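PDB 3BLX: isocitrate dehydrogenase [NAD] subunit 1, mitochondrial from Saccharomyces cerevisiae, which catalyses the NAD+-dependent oxidative decarboxylation of isocitrate to 2-oxoglutarate in the citric acid cycle and also binds mitochondrial mRNA leaders. Local coordinates for residues Lys30-Ser35 / Thr289-Ser294; Ile103-Ala108 / Ala163-Asp168; Gly138-Ser143 / Val148-Val153; Ser220-Ala223 / His228-Asp231. All coordinates share one frame; numbering follows the deposited sequence.

Contact 1 of 4, residues Lys30-Ser35 / Thr289-Ser294; sequences KEITDS and TAMILS
Ile32 and Met291 carry this contact between helices 27-42 and 289-302. The local axes come within 8.7 Å and cross at -44°. Going along the first helix, Ile32 is the main residue to reach across. Its chi1 of 68° puts CG1 between the backbone N and the carbonyl carbon, and this branch carries CD1 to the Met291 methyl. Ile32 CD1 lies 3.4 Å from Met291 CE. The two side chains cross at about a right angle. Bends at the second and third torsions of Met291 bring CE back beside Ile32 CG1, which its CB also borders, while Met291 CG lies 3.7 Å from Ile32 O. With Ile32 cut back to an alanine, a gap would probably open beside Met291 CE. One turn on, Ser35 OG meets the tip of Ile292, 3.5 Å from Ile292 CD1. That hydroxyl is hydrogen-bonded to Thr339 of helix 335-347. Ile292 also touches Val36 and Ile39 of the first helix and Ile342 of helix 335-347. The chemistry is thus mainly apolar and buried. The hydroxyl that meets Ile292, Ser35 OG, has its partner in a third helix, so van der Waals contact joins the pair.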
loop_
_atom_site.group_PDB
_atom_site.type_symbol
_atom_site.label_atom_id
_atom_site.label_comp_id
_atom_site.label_asym_id
_atom_site.label_seq_id
_atom_site.Cartn_x
_atom_site.Cartn_y
_atom_site.Cartn_z
ATOM N N LYS E 30 -32.772 -20.757 -8.798
ATOM C CA LYS E 30 -33.423 -20.884 -7.509
ATOM C C LYS E 30 -33.901 -22.313 -7.200
ATOM O O LYS E 30 -33.802 -22.760 -6.070
ATOM C CB LYS E 30 -34.547 -19.859 -7.364
ATOM C CG LYS E 30 -35.145 -19.816 -6.001
ATOM C CD LYS E 30 -35.827 -18.498 -5.719
ATOM C CE LYS E 30 -36.985 -18.693 -4.732
ATOM N NZ LYS E 30 -36.647 -19.632 -3.620
ATOM N N GLU E 31 -34.395 -23.039 -8.201
ATOM C CA GLU E 31 -34.803 -24.433 -8.002
ATOM C C GLU E 31 -33.594 -25.260 -7.582
ATOM O O GLU E 31 -33.646 -25.954 -6.580
ATOM C CB GLU E 31 -35.425 -25.049 -9.266
ATOM C CG GLU E 31 -36.763 -24.468 -9.736
ATOM C CD GLU E 31 -37.197 -25.006 -11.111
ATOM O OE1 GLU E 31 -37.954 -24.298 -11.815
ATOM O OE2 GLU E 31 -36.777 -26.128 -11.490
ATOM N N ILE E 32 -32.500 -25.195 -8.341
ATOM C CA ILE E 32 -31.348 -26.036 -8.011
ATOM C C ILE E 32 -30.626 -25.556 -6.743
ATOM O O ILE E 32 -30.056 -26.334 -5.995
ATOM C CB ILE E 32 -30.365 -26.164 -9.175
ATOM C CG1 ILE E 32 -29.682 -24.827 -9.440
ATOM C CG2 ILE E 32 -31.057 -26.671 -10.417
ATOM C CD1 ILE E 32 -28.855 -24.816 -10.691
ATOM N N THR E 33 -30.656 -24.261 -6.506
ATOM C CA THR E 33 -30.113 -23.711 -5.284
ATOM C C THR E 33 -30.890 -24.216 -4.066
ATOM O O THR E 33 -30.299 -24.534 -3.015
ATOM C CB THR E 33 -30.195 -22.198 -5.316
ATOM O OG1 THR E 33 -28.926 -21.689 -5.712
ATOM C CG2 THR E 33 -30.573 -21.648 -3.949
ATOM N N ASP E 34 -32.214 -24.293 -4.203
ATOM C CA ASP E 34 -33.065 -24.768 -3.113
ATOM C C ASP E 34 -32.861 -26.256 -2.816
ATOM O O ASP E 34 -32.910 -26.688 -1.665
ATOM C CB ASP E 34 -34.531 -24.447 -3.373
ATOM C CG ASP E 34 -34.835 -22.949 -3.235
ATOM O OD1 ASP E 34 -33.972 -22.198 -2.719
ATOM O OD2 ASP E 34 -35.936 -22.519 -3.645
ATOM N N SER E 35 -32.600 -27.030 -3.856
ATOM C CA SER E 35 -32.152 -28.399 -3.684
ATOM C C SER E 35 -30.971 -28.493 -2.701
ATOM O O SER E 35 -31.007 -29.276 -1.757
ATOM C CB SER E 35 -31.814 -28.997 -5.046
ATOM O OG SER E 35 -31.137 -30.224 -4.916
ATOM N N THR E 289 -27.908 -31.806 -9.963
ATOM C CA THR E 289 -26.627 -32.484 -9.745
ATOM C C THR E 289 -25.377 -31.570 -9.778
ATOM O O THR E 289 -24.526 -31.647 -8.897
ATOM C CB THR E 289 -26.451 -33.668 -10.747
ATOM O OG1 THR E 289 -27.511 -34.596 -10.561
ATOM C CG2 THR E 289 -25.160 -34.383 -10.534
ATOM N N ALA E 290 -25.282 -30.718 -10.796
ATOM C CA ALA E 290 -24.133 -29.846 -10.982
ATOM C C ALA E 290 -24.014 -28.899 -9.817
ATOM O O ALA E 290 -22.945 -28.725 -9.275
ATOM C CB ALA E 290 -24.229 -29.073 -12.304
ATOM N N MET E 291 -25.120 -28.290 -9.430
ATOM C CA MET E 291 -25.152 -27.434 -8.246
ATOM C C MET E 291 -24.776 -28.199 -6.958
ATOM O O MET E 291 -23.981 -27.725 -6.174
ATOM C CB MET E 291 -26.520 -26.770 -8.092
ATOM C CG MET E 291 -26.537 -25.695 -7.091
ATOM S SD MET E 291 -25.362 -24.418 -7.508
ATOM C CE MET E 291 -26.156 -23.666 -8.913
ATOM N N ILE E 292 -25.324 -29.390 -6.765
ATOM C CA ILE E 292 -25.020 -30.160 -5.586
ATOM C C ILE E 292 -23.538 -30.558 -5.521
ATOM O O ILE E 292 -22.890 -30.418 -4.479
ATOM C CB ILE E 292 -25.901 -31.426 -5.507
ATOM C CG1 ILE E 292 -27.390 -31.049 -5.579
ATOM C CG2 ILE E 292 -25.605 -32.202 -4.216
ATOM C CD1 ILE E 292 -28.355 -32.243 -5.658
ATOM N N LEU E 293 -23.013 -31.074 -6.627
ATOM C CA LEU E 293 -21.618 -31.461 -6.694
ATOM C C LEU E 293 -20.679 -30.257 -6.510
ATOM O O LEU E 293 -19.620 -30.362 -5.893
ATOM C CB LEU E 293 -21.328 -32.173 -8.014
ATOM C CG LEU E 293 -22.009 -33.535 -8.112
ATOM C CD1 LEU E 293 -21.611 -34.263 -9.379
ATOM C CD2 LEU E 293 -21.664 -34.360 -6.892
ATOM N N SER E 294 -21.065 -29.116 -7.056
ATOM C CA SER E 294 -20.293 -27.911 -6.855
ATOM C C SER E 294 -20.346 -27.584 -5.378
ATOM O O SER E 294 -19.365 -27.150 -4.802
ATOM C CB SER E 294 -20.883 -26.757 -7.671
ATOM O OG SER E 294 -20.680 -26.983 -9.051
#

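Contact 2 of 4, residues Ile103-Ala108 / Ala163-Asp168; sequences IYANVA and ARFAFD
The ring of Phe165 lies over the methyl group of Ala105. Ala105 CB sits 3.7 Å from the ring centroid and only 2° off the ring normal. This is a CH-pi contact almost exactly over the centre of the face, and Ala105 CB is about equally far from all six ring carbons. Phe165 reaches the strand because its CG is anti to the backbone N, with chi1 178°. This swings the ring out from helix 156-172 toward the sheet. Val107 is two residues further along the strand, and its CB points to the same side as that of Ala105. Its CG2 branch approaches the far end of the ring, 3.7 Å from Phe165 CE2 and 3.8 Å from Phe165 CZ. At the near end, Phe165 CB lies at the edge of the Tyr104 ring, 4.2 Å from Tyr104 CE2; that ring also makes a cation-pi contact with Arg161 of the same helix. Phe262 of strand 258-262 is opposed by two residues, Tyr104 and Ala105, a classic beta bulge. The Tyr104 side chain is about 7 Å from that of Arg98 and the Ala105 side chain about 8 Å from that of Arg129, two arginines that by similarity bind substrate. Within this helix-to-sheet contact, the Phe165 ring meets methyl groups of Ala105 and Val107, and Phe165 CB meets the edge of the Tyr104 ring. Between these two segments the attraction is probably dispersion and CH-pi.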
loop_
_atom_site.group_PDB
_atom_site.type_symbol
_atom_site.label_atom_id
_atom_site.label_comp_id
_atom_site.label_asym_id
_atom_site.label_seq_id
_atom_site.Cartn_x
_atom_site.Cartn_y
_atom_site.Cartn_z
ATOM N N ILE E 103 -10.840 -12.969 -9.339
ATOM C CA ILE E 103 -11.037 -14.410 -9.408
ATOM C C ILE E 103 -10.605 -14.866 -10.784
ATOM O O ILE E 103 -11.274 -14.579 -11.774
ATOM C CB ILE E 103 -12.503 -14.741 -9.176
ATOM C CG1 ILE E 103 -12.870 -14.408 -7.723
ATOM C CG2 ILE E 103 -12.760 -16.182 -9.427
ATOM C CD1 ILE E 103 -14.329 -14.587 -7.404
ATOM N N TYR E 104 -9.487 -15.579 -10.857
ATOM C CA TYR E 104 -8.764 -15.730 -12.124
ATOM C C TYR E 104 -8.723 -17.139 -12.679
ATOM O O TYR E 104 -8.194 -17.393 -13.772
ATOM C CB TYR E 104 -7.312 -15.243 -11.968
ATOM C CG TYR E 104 -6.480 -16.029 -10.968
ATOM C CD1 TYR E 104 -6.319 -15.579 -9.658
ATOM C CD2 TYR E 104 -5.859 -17.217 -11.326
ATOM C CE1 TYR E 104 -5.577 -16.295 -8.722
ATOM C CE2 TYR E 104 -5.107 -17.952 -10.386
ATOM C CZ TYR E 104 -4.960 -17.479 -9.093
ATOM O OH TYR E 104 -4.198 -18.181 -8.169
ATOM N N ALA E 105 -9.258 -18.077 -11.928
ATOM C CA ALA E 105 -9.147 -19.461 -12.357
ATOM C C ALA E 105 -10.500 -20.134 -12.327
ATOM O O ALA E 105 -11.098 -20.280 -11.272
ATOM C CB ALA E 105 -8.157 -20.208 -11.466
ATOM N N ASN E 106 -10.990 -20.505 -13.496
ATOM C CA ASN E 106 -12.238 -21.226 -13.582
ATOM C C ASN E 106 -11.932 -22.726 -13.746
ATOM O O ASN E 106 -11.131 -23.089 -14.557
ATOM C CB ASN E 106 -13.134 -20.660 -14.695
ATOM C CG ASN E 106 -14.304 -21.598 -15.038
ATOM O OD1 ASN E 106 -14.539 -21.942 -16.206
ATOM N ND2 ASN E 106 -15.028 -22.035 -14.009
ATOM N N VAL E 107 -12.525 -23.577 -12.917
ATOM C CA VAL E 107 -12.292 -25.007 -12.975
ATOM C C VAL E 107 -13.619 -25.714 -13.255
ATOM O O VAL E 107 -14.617 -25.434 -12.608
ATOM C CB VAL E 107 -11.811 -25.552 -11.636
ATOM C CG1 VAL E 107 -11.355 -26.976 -11.806
ATOM C CG2 VAL E 107 -10.696 -24.710 -11.089
ATOM N N ALA E 108 -13.620 -26.629 -14.220
ATOM C CA ALA E 108 -14.770 -27.477 -14.484
ATOM C C ALA E 108 -14.379 -28.962 -14.420
ATOM O O ALA E 108 -13.372 -29.404 -14.986
ATOM C CB ALA E 108 -15.389 -27.141 -15.802
ATOM N N ALA E 163 -0.771 -21.069 -14.622
ATOM C CA ALA E 163 0.091 -22.252 -14.657
ATOM C C ALA E 163 0.274 -22.844 -13.261
ATOM O O ALA E 163 0.142 -24.051 -13.067
ATOM C CB ALA E 163 1.432 -21.907 -15.226
ATOM N N ARG E 164 0.601 -21.999 -12.287
ATOM C CA ARG E 164 0.892 -22.526 -10.966
ATOM C C ARG E 164 -0.390 -23.048 -10.382
ATOM O O ARG E 164 -0.398 -24.046 -9.650
ATOM C CB ARG E 164 1.530 -21.477 -10.051
ATOM C CG ARG E 164 2.902 -21.085 -10.546
ATOM C CD ARG E 164 3.646 -20.184 -9.580
ATOM N NE ARG E 164 5.007 -20.007 -10.072
ATOM C CZ ARG E 164 5.462 -18.896 -10.636
ATOM N NH1 ARG E 164 4.687 -17.813 -10.758
ATOM N NH2 ARG E 164 6.710 -18.860 -11.064
ATOM N N PHE E 165 -1.489 -22.393 -10.723
ATOM C CA PHE E 165 -2.771 -22.856 -10.218
ATOM C C PHE E 165 -3.053 -24.270 -10.717
ATOM O O PHE E 165 -3.421 -25.155 -9.943
ATOM C CB PHE E 165 -3.920 -21.946 -10.638
ATOM C CG PHE E 165 -5.238 -22.440 -10.164
ATOM C CD1 PHE E 165 -5.751 -22.011 -8.949
ATOM C CD2 PHE E 165 -5.940 -23.389 -10.897
ATOM C CE1 PHE E 165 -6.960 -22.506 -8.481
ATOM C CE2 PHE E 165 -7.143 -23.895 -10.447
ATOM C CZ PHE E 165 -7.658 -23.450 -9.227
ATOM N N ALA E 166 -2.887 -24.460 -12.018
ATOM C CA ALA E 166 -3.131 -25.748 -12.651
ATOM C C ALA E 166 -2.229 -26.842 -12.079
ATOM O O ALA E 166 -2.694 -27.951 -11.768
ATOM C CB ALA E 166 -2.946 -25.654 -14.162
ATOM N N PHE E 167 -0.946 -26.542 -11.917
ATOM C CA PHE E 167 -0.023 -27.539 -11.400
ATOM C C PHE E 167 -0.294 -27.837 -9.946
ATOM O O PHE E 167 -0.297 -29.001 -9.553
ATOM C CB PHE E 167 1.412 -27.104 -11.624
ATOM C CG PHE E 167 1.845 -27.233 -13.049
ATOM C CD1 PHE E 167 1.860 -28.476 -13.671
ATOM C CD2 PHE E 167 2.226 -26.124 -13.771
ATOM C CE1 PHE E 167 2.273 -28.611 -14.993
ATOM C CE2 PHE E 167 2.635 -26.249 -15.099
ATOM C CZ PHE E 167 2.654 -27.503 -15.710
ATOM N N ASP E 168 -0.541 -26.795 -9.150
ATOM C CA ASP E 168 -0.879 -26.998 -7.736
ATOM C C ASP E 168 -2.123 -27.845 -7.565
ATOM O O ASP E 168 -2.271 -28.543 -6.567
ATOM C CB ASP E 168 -1.066 -25.678 -7.013
ATOM C CG ASP E 168 0.256 -24.985 -6.696
ATOM O OD1 ASP E 168 1.283 -25.694 -6.522
ATOM O OD2 ASP E 168 0.262 -23.728 -6.611
#

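Contact 3 of 4, residues Gly138-Ser143 / Val148-Val153; sequences GLEHES and VESLKV
Strands 140-142 and 148-153 pair antiparallel, with local axes 4.7 Å apart at 158°, and His141 with Glu149 forms a hydrogen-bonded pair. His141 N donates to Glu149 O at 3.0 Å, and Glu149 N returns a bond to His141 O at 2.9 Å. Further on, Leu151 N donates to Leu139 O at 2.9 Å, while the bond back from Leu139 N is weak and bent. Glu140 and Ser150 form a non-hydrogen-bonded pair between these two rungs. The side chains of His141 and Glu149 lie side by side on one face of the hairpin. With chi1 71°, the imidazole folds over toward the partner strand. His141 NE2 meets Glu149 OE1 at 2.9 Å in the ring plane, although the place of that oxygen is less certain. The carboxylate plane is turned 69° from the ring. At the other ring nitrogen, His141 ND1 and Ser143 OG share a hydrogen bond. Partners in the ring plane at both nitrogens probably fix its rotation, with the Glu149 side less certain. Leu139 and Leu151 lie alongside each other and touch through Leu139 CD2 and Leu151 CD1, 3.7 Å apart. On the face of Glu140, Ser150 OG gives a weak bond to Glu140 OE1. Residues 148-153 also pair antiparallel with a strand of a subunit 2 chain, and His141 packs against Glu149 of another copy of subunit 1. The hairpin reaches out from the body of the chain, consistent with the clasp of isocitrate dehydrogenases, in which such hairpins join subunits.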
loop_
_atom_site.group_PDB
_atom_site.type_symbol
_atom_site.label_atom_id
_atom_site.label_comp_id
_atom_site.label_asym_id
_atom_site.label_seq_id
_atom_site.Cartn_x
_atom_site.Cartn_y
_atom_site.Cartn_z
ATOM N N GLY E 138 -10.417 -7.324 -23.427
ATOM C CA GLY E 138 -10.072 -6.638 -24.660
ATOM C C GLY E 138 -10.373 -5.140 -24.765
ATOM O O GLY E 138 -10.505 -4.403 -23.786
ATOM N N LEU E 139 -10.441 -4.695 -26.007
ATOM C CA LEU E 139 -11.077 -3.453 -26.369
ATOM C C LEU E 139 -11.582 -3.763 -27.764
ATOM O O LEU E 139 -10.902 -4.456 -28.523
ATOM C CB LEU E 139 -10.075 -2.309 -26.423
ATOM C CG LEU E 139 -10.702 -1.053 -27.021
ATOM C CD1 LEU E 139 -11.344 -0.222 -25.935
ATOM C CD2 LEU E 139 -9.673 -0.237 -27.761
ATOM N N GLU E 140 -12.783 -3.306 -28.092
ATOM C CA GLU E 140 -13.271 -3.463 -29.453
ATOM C C GLU E 140 -13.771 -2.138 -29.929
ATOM O O GLU E 140 -14.360 -1.385 -29.144
ATOM C CB GLU E 140 -14.379 -4.495 -29.532
ATOM C CG GLU E 140 -13.897 -5.945 -29.576
ATOM C CD GLU E 140 -15.048 -6.930 -29.799
ATOM O OE1 GLU E 140 -14.818 -8.025 -30.379
ATOM O OE2 GLU E 140 -16.189 -6.605 -29.391
ATOM N N HIS E 141 -13.516 -1.830 -31.198
ATOM C CA HIS E 141 -13.978 -0.558 -31.724
ATOM C C HIS E 141 -14.317 -0.654 -33.192
ATOM O O HIS E 141 -13.739 -1.465 -33.924
ATOM C CB HIS E 141 -12.983 0.584 -31.412
ATOM C CG HIS E 141 -11.703 0.513 -32.181
ATOM N ND1 HIS E 141 -11.338 1.478 -33.097
ATOM C CD2 HIS E 141 -10.706 -0.406 -32.180
ATOM C CE1 HIS E 141 -10.177 1.149 -33.635
ATOM N NE2 HIS E 141 -9.774 0.008 -33.101
ATOM N N GLU E 142 -15.299 0.154 -33.593
ATOM C CA GLU E 142 -15.614 0.377 -34.993
ATOM C C GLU E 142 -15.250 1.822 -35.317
ATOM O O GLU E 142 -16.001 2.749 -34.997
ATOM C CB GLU E 142 -17.099 0.130 -35.263
ATOM C CG GLU E 142 -17.431 -0.071 -36.760
ATOM C CD GLU E 142 -18.850 -0.610 -36.999
ATOM O OE1 GLU E 142 -19.548 -0.893 -36.002
ATOM O OE2 GLU E 142 -19.262 -0.747 -38.181
ATOM N N SER E 143 -14.087 2.017 -35.927
ATOM C CA SER E 143 -13.599 3.371 -36.141
ATOM C C SER E 143 -13.858 3.880 -37.553
ATOM O O SER E 143 -14.089 5.081 -37.739
ATOM C CB SER E 143 -12.124 3.498 -35.731
ATOM O OG SER E 143 -12.013 3.815 -34.341
ATOM N N VAL E 148 -14.666 -3.772 -37.691
ATOM C CA VAL E 148 -14.508 -3.948 -36.245
ATOM C C VAL E 148 -13.144 -4.501 -35.882
ATOM O O VAL E 148 -12.670 -5.466 -36.490
ATOM C CB VAL E 148 -15.582 -4.857 -35.662
ATOM C CG1 VAL E 148 -15.237 -5.220 -34.242
ATOM C CG2 VAL E 148 -16.927 -4.161 -35.730
ATOM N N GLU E 149 -12.507 -3.855 -34.906
ATOM C CA GLU E 149 -11.143 -4.209 -34.525
ATOM C C GLU E 149 -11.072 -4.630 -33.058
ATOM O O GLU E 149 -11.613 -3.962 -32.190
ATOM C CB GLU E 149 -10.173 -3.053 -34.793
ATOM C CG GLU E 149 -8.720 -3.508 -34.907
ATOM C CD GLU E 149 -7.780 -2.358 -35.205
ATOM O OE1 GLU E 149 -7.646 -1.515 -34.297
ATOM O OE2 GLU E 149 -7.185 -2.297 -36.324
ATOM N N SER E 150 -10.408 -5.749 -32.797
ATOM C CA SER E 150 -10.244 -6.247 -31.445
ATOM C C SER E 150 -8.795 -6.119 -31.010
ATOM O O SER E 150 -7.885 -6.465 -31.762
ATOM C CB SER E 150 -10.627 -7.722 -31.358
ATOM O OG SER E 150 -11.982 -7.932 -31.710
ATOM N N LEU E 151 -8.588 -5.649 -29.779
ATOM C CA LEU E 151 -7.248 -5.552 -29.197
ATOM C C LEU E 151 -7.202 -6.316 -27.875
ATOM O O LEU E 151 -7.722 -5.857 -26.863
ATOM C CB LEU E 151 -6.895 -4.092 -28.956
ATOM C CG LEU E 151 -6.900 -3.202 -30.186
ATOM C CD1 LEU E 151 -7.026 -1.772 -29.774
ATOM C CD2 LEU E 151 -5.617 -3.420 -30.940
ATOM N N LYS E 152 -6.582 -7.484 -27.872
ATOM C CA LYS E 152 -6.616 -8.339 -26.687
ATOM C C LYS E 152 -5.194 -8.538 -26.148
ATOM O O LYS E 152 -4.252 -8.489 -26.913
ATOM C CB LYS E 152 -7.294 -9.680 -27.006
ATOM C CG LYS E 152 -8.803 -9.609 -27.247
ATOM C CD LYS E 152 -9.359 -10.982 -27.659
ATOM C CE LYS E 152 -10.781 -10.933 -28.246
ATOM N NZ LYS E 152 -11.162 -12.241 -28.906
ATOM N N VAL E 153 -5.029 -8.713 -24.837
ATOM C CA VAL E 153 -3.690 -8.918 -24.267
ATOM C C VAL E 153 -3.486 -10.260 -23.578
ATOM O O VAL E 153 -4.400 -10.859 -23.051
ATOM C CB VAL E 153 -3.280 -7.819 -23.270
ATOM C CG1 VAL E 153 -3.325 -6.447 -23.922
ATOM C CG2 VAL E 153 -4.165 -7.871 -22.062
#

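Contact 4 of 4, residues Ser220-Ala223 / His228-Asp231; sequences SMQA and HQFD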
loop_
_atom_site.group_PDB
_atom_site.type_symbol
_atom_site.label_atom_id
_atom_site.label_comp_id
_atom_site.label_asym_id
_atom_site.label_seq_id
_atom_site.Cartn_x
_atom_site.Cartn_y
_atom_site.Cartn_z
ATOM N N SER E 220 -9.692 -30.209 -29.903
ATOM C CA SER E 220 -11.116 -30.376 -30.131
ATOM C C SER E 220 -11.406 -31.740 -30.755
ATOM O O SER E 220 -12.238 -32.493 -30.246
ATOM C CB SER E 220 -11.627 -29.278 -31.056
ATOM O OG SER E 220 -11.591 -28.026 -30.397
ATOM N N MET E 221 -10.726 -32.040 -31.858
ATOM C CA MET E 221 -10.876 -33.313 -32.547
ATOM C C MET E 221 -10.556 -34.459 -31.591
ATOM O O MET E 221 -11.327 -35.412 -31.446
ATOM C CB MET E 221 -9.936 -33.354 -33.753
ATOM C CG MET E 221 -10.182 -34.501 -34.708
ATOM S SD MET E 221 -8.901 -34.547 -35.956
ATOM C CE MET E 221 -7.598 -35.440 -35.059
ATOM N N GLN E 222 -9.424 -34.346 -30.924
ATOM C CA GLN E 222 -8.974 -35.375 -30.002
ATOM C C GLN E 222 -9.952 -35.570 -28.824
ATOM O O GLN E 222 -10.086 -36.663 -28.282
ATOM C CB GLN E 222 -7.582 -34.998 -29.487
ATOM C CG GLN E 222 -6.589 -36.128 -29.469
ATOM C CD GLN E 222 -6.337 -36.695 -30.841
ATOM O OE1 GLN E 222 -6.329 -37.913 -31.024
ATOM N NE2 GLN E 222 -6.139 -35.816 -31.823
ATOM N N ALA E 223 -10.628 -34.504 -28.418
ATOM C CA ALA E 223 -11.511 -34.590 -27.256
ATOM C C ALA E 223 -12.823 -35.345 -27.526
ATOM O O ALA E 223 -13.368 -36.003 -26.626
ATOM C CB ALA E 223 -11.818 -33.192 -26.692
ATOM N N HIS E 228 -9.783 -39.995 -23.529
ATOM C CA HIS E 228 -9.097 -40.645 -22.400
ATOM C C HIS E 228 -7.631 -40.240 -22.257
ATOM O O HIS E 228 -7.025 -40.364 -21.176
ATOM C CB HIS E 228 -9.232 -42.173 -22.472
ATOM C CG HIS E 228 -10.637 -42.654 -22.292
ATOM N ND1 HIS E 228 -11.416 -43.081 -23.344
ATOM C CD2 HIS E 228 -11.412 -42.761 -21.184
ATOM C CE1 HIS E 228 -12.610 -43.436 -22.894
ATOM N NE2 HIS E 228 -12.633 -43.254 -21.586
ATOM N N GLN E 229 -7.084 -39.723 -23.352
ATOM C CA GLN E 229 -5.693 -39.336 -23.381
ATOM C C GLN E 229 -5.428 -38.083 -22.549
ATOM O O GLN E 229 -4.282 -37.805 -22.194
ATOM C CB GLN E 229 -5.250 -39.147 -24.837
ATOM C CG GLN E 229 -5.576 -37.813 -25.392
ATOM C CD GLN E 229 -5.420 -37.774 -26.888
ATOM O OE1 GLN E 229 -6.295 -38.235 -27.629
ATOM N NE2 GLN E 229 -4.305 -37.209 -27.352
ATOM N N PHE E 230 -6.489 -37.344 -22.217
ATOM C CA PHE E 230 -6.356 -36.076 -21.491
ATOM C C PHE E 230 -6.587 -36.236 -20.019
ATOM O O PHE E 230 -7.316 -37.131 -19.581
ATOM C CB PHE E 230 -7.301 -35.008 -22.043
ATOM C CG PHE E 230 -7.037 -34.669 -23.484
ATOM C CD1 PHE E 230 -8.007 -34.886 -24.453
ATOM C CD2 PHE E 230 -5.800 -34.195 -23.878
ATOM C CE1 PHE E 230 -7.766 -34.602 -25.788
ATOM C CE2 PHE E 230 -5.546 -33.911 -25.222
ATOM C CZ PHE E 230 -6.535 -34.113 -26.176
ATOM N N ASP E 231 -5.956 -35.353 -19.256
ATOM C CA ASP E 231 -6.098 -35.366 -17.814
ATOM C C ASP E 231 -6.540 -33.968 -17.304
ATOM O O ASP E 231 -7.724 -33.706 -17.113
ATOM C CB ASP E 231 -4.783 -35.844 -17.180
ATOM C CG ASP E 231 -4.943 -36.230 -15.714
ATOM O OD1 ASP E 231 -6.018 -35.941 -15.146
ATOM O OD2 ASP E 231 -3.999 -36.822 -15.131
#
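This contact belongs to the turn of a beta-alpha-beta crossover, where helix 216-225 ends and the chain leads into strand 232-235. Strands 210-215 and 232-235 both run parallel to strand 177-182 in the large sheet. The last residues before strand 232-235 fold back onto the helix. Phe230 points its ring edge at the helix, and Gln222 CB meets that edge, 3.6 Å from Phe230 CZ. The backbone of the next residue also lies in the ring plane, with Ala223 N 3.9 Å from Phe230 CE1. Ala223 packs in addition on Ile246 of helix 237-251. The Gln222 side chain bends at its second torsion toward Gln229, but the two come too close in the model, and the details of their approach are doubtful. A glycine in place of Gln222 would probably open a gap at the Phe230 edge, which loses one aliphatic neighbour, Gln222 CB. Gln229 starts with chi1 84°, which turns its chain back over the phenylalanine that follows it. The ring is thus bordered at its edge by the helix and covered on a face by its own neighbour: Gln229 CG sits 3.7 Å above the centre of the Phe230 ring.

How the contacts relate
From the N terminus, helix 27-42 opens contact 1, which closes only at helix 289-302. That wide loop of 253 residues encloses the other three contacts. Contact 2 opens next, at strand 105-111, and closes on helix 156-172. Within it lies contact 3, the short hairpin 138-153, whose second strand runs directly into that helix. Contact 4 follows in series and closes a short turn after helix 216-225. No two contacts cross. Contact 1 joins an early helix to one late in the chain, contact 2 sets a helix on the large sheet, contact 3 builds the outlying hairpin that extends its sheet into a subunit 2 chain, and contact 4 folds a crossover turn.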